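Local atomic coordinates of uracil-DNA glycosylase (Epstein-Barr virus, PDB entry 6LYJ), a protein that belongs to the uracil-DNA glycosylase superfamily and folds around a central four-stranded parallel beta-sheet flanked by helices. Residues 68-80 / 138-152. Residues are numbered along the deposited sequence; the frame is centred on the assembly and turned at random.
Sequences EDMCMAWARFCDP and DAWASQGVLLLNTIL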
# COMPACT_ATOMS: atom_id res chain seq x y z
N GLU A 68 4.68 2.46 19.05
CA GLU A 68 4.87 3.91 19.04
C GLU A 68 6.28 4.29 18.59
O GLU A 68 6.45 5.22 17.80
CB GLU A 68 4.58 4.49 20.42
CG GLU A 68 4.85 5.99 20.49
CD GLU A 68 4.51 6.59 21.83
OE1 GLU A 68 3.43 7.20 21.95
OE2 GLU A 68 5.31 6.44 22.78
N ASP A 69 7.30 3.58 19.07
CA ASP A 69 8.67 3.92 18.73
C ASP A 69 9.09 3.40 17.36
O ASP A 69 10.27 3.52 17.00
CB ASP A 69 9.63 3.40 19.81
CG ASP A 69 9.66 1.88 19.92
OD1 ASP A 69 9.00 1.19 19.12
OD2 ASP A 69 10.35 1.38 20.83
N MET A 70 8.16 2.82 16.60
CA MET A 70 8.41 2.45 15.22
C MET A 70 7.54 3.22 14.23
O MET A 70 7.79 3.12 13.02
CB MET A 70 8.19 0.95 15.01
CG MET A 70 9.20 0.06 15.74
SD MET A 70 10.90 0.35 15.20
CE MET A 70 10.80 -0.14 13.48
N CYS A 71 6.54 3.98 14.69
CA CYS A 71 5.66 4.64 13.73
C CYS A 71 6.36 5.78 12.99
O CYS A 71 5.84 6.23 11.96
CB CYS A 71 4.39 5.15 14.41
SG CYS A 71 4.56 6.61 15.47
N MET A 72 7.51 6.25 13.47
CA MET A 72 8.32 7.24 12.77
C MET A 72 9.61 6.65 12.21
O MET A 72 10.55 7.40 11.90
CB MET A 72 8.65 8.42 13.68
CG MET A 72 7.44 9.15 14.23
SD MET A 72 6.37 9.84 12.95
CE MET A 72 5.08 10.58 13.94
N ALA A 73 9.70 5.32 12.09
CA ALA A 73 10.93 4.71 11.58
C ALA A 73 11.27 5.23 10.19
O ALA A 73 12.45 5.37 9.85
CB ALA A 73 10.80 3.19 11.56
N TRP A 74 10.25 5.53 9.38
CA TRP A 74 10.46 6.06 8.03
C TRP A 74 11.27 7.35 8.02
O TRP A 74 11.79 7.73 6.96
CB TRP A 74 9.11 6.32 7.36
CG TRP A 74 8.23 7.22 8.17
CD1 TRP A 74 7.32 6.84 9.12
CD2 TRP A 74 8.19 8.65 8.13
NE1 TRP A 74 6.71 7.94 9.66
CE2 TRP A 74 7.22 9.07 9.07
CE3 TRP A 74 8.86 9.62 7.38
CZ2 TRP A 74 6.92 10.41 9.28
CZ3 TRP A 74 8.55 10.95 7.59
CH2 TRP A 74 7.60 11.34 8.54
N ALA A 75 11.38 8.04 9.15
CA ALA A 75 12.09 9.30 9.21
C ALA A 75 13.52 9.18 9.72
O ALA A 75 14.23 10.18 9.77
CB ALA A 75 11.32 10.29 10.10
N ARG A 76 13.97 7.98 10.09
CA ARG A 76 15.23 7.81 10.80
C ARG A 76 16.36 7.25 9.94
O ARG A 76 17.44 6.99 10.47
CB ARG A 76 15.04 6.93 12.03
CG ARG A 76 14.08 7.49 13.07
CD ARG A 76 14.23 6.78 14.42
NE ARG A 76 13.72 5.41 14.40
CZ ARG A 76 12.54 5.05 14.88
NH1 ARG A 76 11.73 5.96 15.40
NH2 ARG A 76 12.16 3.78 14.83
N PHE A 77 16.17 7.08 8.63
CA PHE A 77 17.20 6.41 7.83
C PHE A 77 18.09 7.37 7.05
O PHE A 77 19.13 6.93 6.54
CB PHE A 77 16.56 5.43 6.84
CG PHE A 77 16.03 4.17 7.46
CD1 PHE A 77 14.78 4.14 8.05
CD2 PHE A 77 16.78 3.01 7.44
CE1 PHE A 77 14.29 2.98 8.62
CE2 PHE A 77 16.30 1.84 8.01
CZ PHE A 77 15.06 1.83 8.60
N CYS A 78 17.74 8.65 6.96
CA CYS A 78 18.59 9.60 6.28
C CYS A 78 18.19 11.00 6.72
O CYS A 78 17.11 11.21 7.27
CB CYS A 78 18.49 9.47 4.75
SG CYS A 78 16.94 10.06 4.05
N ASP A 79 19.07 11.96 6.44
CA ASP A 79 18.72 13.34 6.70
C ASP A 79 17.62 13.75 5.73
O ASP A 79 17.67 13.38 4.55
CB ASP A 79 19.93 14.25 6.53
CG ASP A 79 21.07 13.89 7.46
OD1 ASP A 79 20.88 13.03 8.34
OD2 ASP A 79 22.16 14.48 7.31
N PRO A 80 16.63 14.52 6.18
CA PRO A 80 15.55 14.91 5.26
C PRO A 80 16.05 15.72 4.08
O PRO A 80 15.48 15.62 2.98
CB PRO A 80 14.59 15.71 6.15
CG PRO A 80 15.36 16.01 7.41
CD PRO A 80 16.34 14.89 7.57
N ASP A 138 15.21 -1.27 3.86
CA ASP A 138 16.05 -0.37 4.64
C ASP A 138 17.12 0.30 3.78
O ASP A 138 17.42 1.48 3.96
CB ASP A 138 16.72 -1.11 5.80
CG ASP A 138 15.71 -1.72 6.76
OD1 ASP A 138 14.52 -1.80 6.41
OD2 ASP A 138 16.12 -2.08 7.88
N ALA A 139 17.73 -0.45 2.85
CA ALA A 139 18.81 0.12 2.03
C ALA A 139 18.31 1.24 1.13
O ALA A 139 19.00 2.26 0.93
CB ALA A 139 19.47 -0.99 1.21
N TRP A 140 17.08 1.11 0.61
CA TRP A 140 16.47 2.22 -0.11
C TRP A 140 16.33 3.43 0.80
O TRP A 140 16.71 4.55 0.42
CB TRP A 140 15.08 1.84 -0.62
CG TRP A 140 15.01 0.77 -1.64
CD1 TRP A 140 16.04 0.01 -2.12
CD2 TRP A 140 13.83 0.33 -2.33
NE1 TRP A 140 15.57 -0.88 -3.05
CE2 TRP A 140 14.21 -0.70 -3.20
CE3 TRP A 140 12.48 0.72 -2.28
CZ2 TRP A 140 13.30 -1.36 -4.03
CZ3 TRP A 140 11.58 0.06 -3.11
CH2 TRP A 140 11.99 -0.96 -3.97
N ALA A 141 15.79 3.23 2.00
CA ALA A 141 15.58 4.36 2.91
C ALA A 141 16.90 5.03 3.25
O ALA A 141 16.99 6.26 3.29
CB ALA A 141 14.86 3.89 4.17
N SER A 142 17.95 4.23 3.48
CA SER A 142 19.25 4.79 3.81
C SER A 142 19.83 5.57 2.64
O SER A 142 20.64 6.48 2.86
CB SER A 142 20.23 3.68 4.23
OG SER A 142 19.80 3.05 5.43
N GLN A 143 19.41 5.27 1.41
CA GLN A 143 19.91 6.03 0.26
C GLN A 143 19.05 7.25 -0.07
O GLN A 143 19.25 7.87 -1.12
CB GLN A 143 20.01 5.13 -0.98
CG GLN A 143 21.02 4.02 -0.87
CD GLN A 143 21.05 3.16 -2.11
OE1 GLN A 143 21.49 3.61 -3.17
NE2 GLN A 143 20.57 1.93 -1.99
N GLY A 144 18.10 7.61 0.79
CA GLY A 144 17.25 8.75 0.54
C GLY A 144 15.92 8.47 -0.12
O GLY A 144 15.31 9.39 -0.67
N VAL A 145 15.44 7.23 -0.08
CA VAL A 145 14.08 6.93 -0.51
C VAL A 145 13.18 7.00 0.72
O VAL A 145 13.34 6.22 1.66
CB VAL A 145 13.99 5.55 -1.18
CG1 VAL A 145 12.55 5.26 -1.60
CG2 VAL A 145 14.91 5.48 -2.40
N LEU A 146 12.24 7.95 0.71
CA LEU A 146 11.30 8.11 1.81
C LEU A 146 10.07 7.25 1.54
O LEU A 146 9.34 7.50 0.57
CB LEU A 146 10.92 9.57 2.01
CG LEU A 146 10.23 9.87 3.34
CD1 LEU A 146 11.25 9.79 4.47
CD2 LEU A 146 9.54 11.23 3.35
N LEU A 147 9.85 6.25 2.38
CA LEU A 147 8.76 5.30 2.24
C LEU A 147 7.66 5.72 3.21
O LEU A 147 7.59 5.24 4.35
CB LEU A 147 9.25 3.88 2.50
CG LEU A 147 10.31 3.38 1.52
CD1 LEU A 147 11.15 2.27 2.13
CD2 LEU A 147 9.66 2.92 0.22
N LEU A 148 6.80 6.62 2.76
CA LEU A 148 5.87 7.35 3.62
C LEU A 148 4.45 6.84 3.42
O LEU A 148 3.85 7.05 2.36
CB LEU A 148 5.95 8.84 3.33
CG LEU A 148 4.97 9.71 4.13
CD1 LEU A 148 5.24 9.58 5.62
CD2 LEU A 148 5.08 11.17 3.67
N ASN A 149 3.91 6.18 4.44
CA ASN A 149 2.48 5.90 4.52
C ASN A 149 1.75 7.17 4.92
O ASN A 149 2.16 7.87 5.85
CB ASN A 149 2.20 4.80 5.55
CG ASN A 149 2.44 3.41 5.01
OD1 ASN A 149 2.26 3.15 3.82
ND2 ASN A 149 2.84 2.49 5.88
N THR A 150 0.65 7.48 4.21
CA THR A 150 -0.10 8.69 4.55
C THR A 150 -0.78 8.56 5.92
O THR A 150 -1.00 9.57 6.60
CB THR A 150 -1.15 8.99 3.47
OG1 THR A 150 -1.89 7.81 3.16
CG2 THR A 150 -0.49 9.50 2.20
N ILE A 151 -1.12 7.34 6.33
CA ILE A 151 -1.64 7.04 7.66
C ILE A 151 -0.59 6.22 8.39
O ILE A 151 -0.12 5.20 7.87
CB ILE A 151 -2.99 6.30 7.59
CG1 ILE A 151 -3.98 7.03 6.69
CG2 ILE A 151 -3.57 6.10 8.98
CD1 ILE A 151 -4.24 8.47 7.10
N LEU A 152 -0.22 6.65 9.59
CA LEU A 152 0.97 6.10 10.23
C LEU A 152 0.67 5.01 11.26
O LEU A 152 1.60 4.33 11.70
CB LEU A 152 1.79 7.21 10.90
CG LEU A 152 2.43 8.21 9.93
CD1 LEU A 152 3.21 9.30 10.67
CD2 LEU A 152 3.32 7.50 8.93
O HOH W 1 4.23 4.18 10.86
O HOH W 2 11.83 6.08 4.63
O HOH W 3 20.51 4.45 7.49
O HOH W 4 21.80 7.72 5.25
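Trp74 is packed tightly against Leu146, Leu148 and Leu152. CD1 of Leu148 sits over the centre of the six-membered ring of Trp74, 3.8 Å from its centroid and 4° off the ring normal, a CH-pi contact. The opposite face carries Ala75 CB near its rim. Leu146 CD1 lies at the ring edge, 3.8 Å from Trp74 CE3. Leu152 crosses the indole at about a right angle and brings CD2 to 3.5 Å from Trp74 NE1. That nitrogen also makes a weak hydrogen bond to Cys71 O. A water joins Cys71 O to Leu152 O. With chi1 at 55°, Trp74 CG lies between its own backbone N and carbonyl carbon, and the indole reaches the leucines of strand 145-149.

The Phe77 end is the solvent side: Phe77 is partly exposed and Ser142 exposed, though the contacts there are just as short. Ala141 CB approaches Phe77 CG obliquely at 3.5 Å, while Ser142 OG lies at the ring edge. Ser142 CA points its hydrogen almost straight at Phe77 O. Two waters also donate to Phe77 O; one meets Ser142 OG, the other Ser142 O. Cys78 SG rests 3.8 Å from Gly144 CA, where a Schellman motif ends helix 138-142.

Strand 145-149 is an outer strand of the parallel sheet, beside strand 85-89. The 68-80 loop packs against it, with Trp34 of helix 32-38 edge-to-face to Trp74 and helix 167-181 touching Leu146, Leu148 and Leu152.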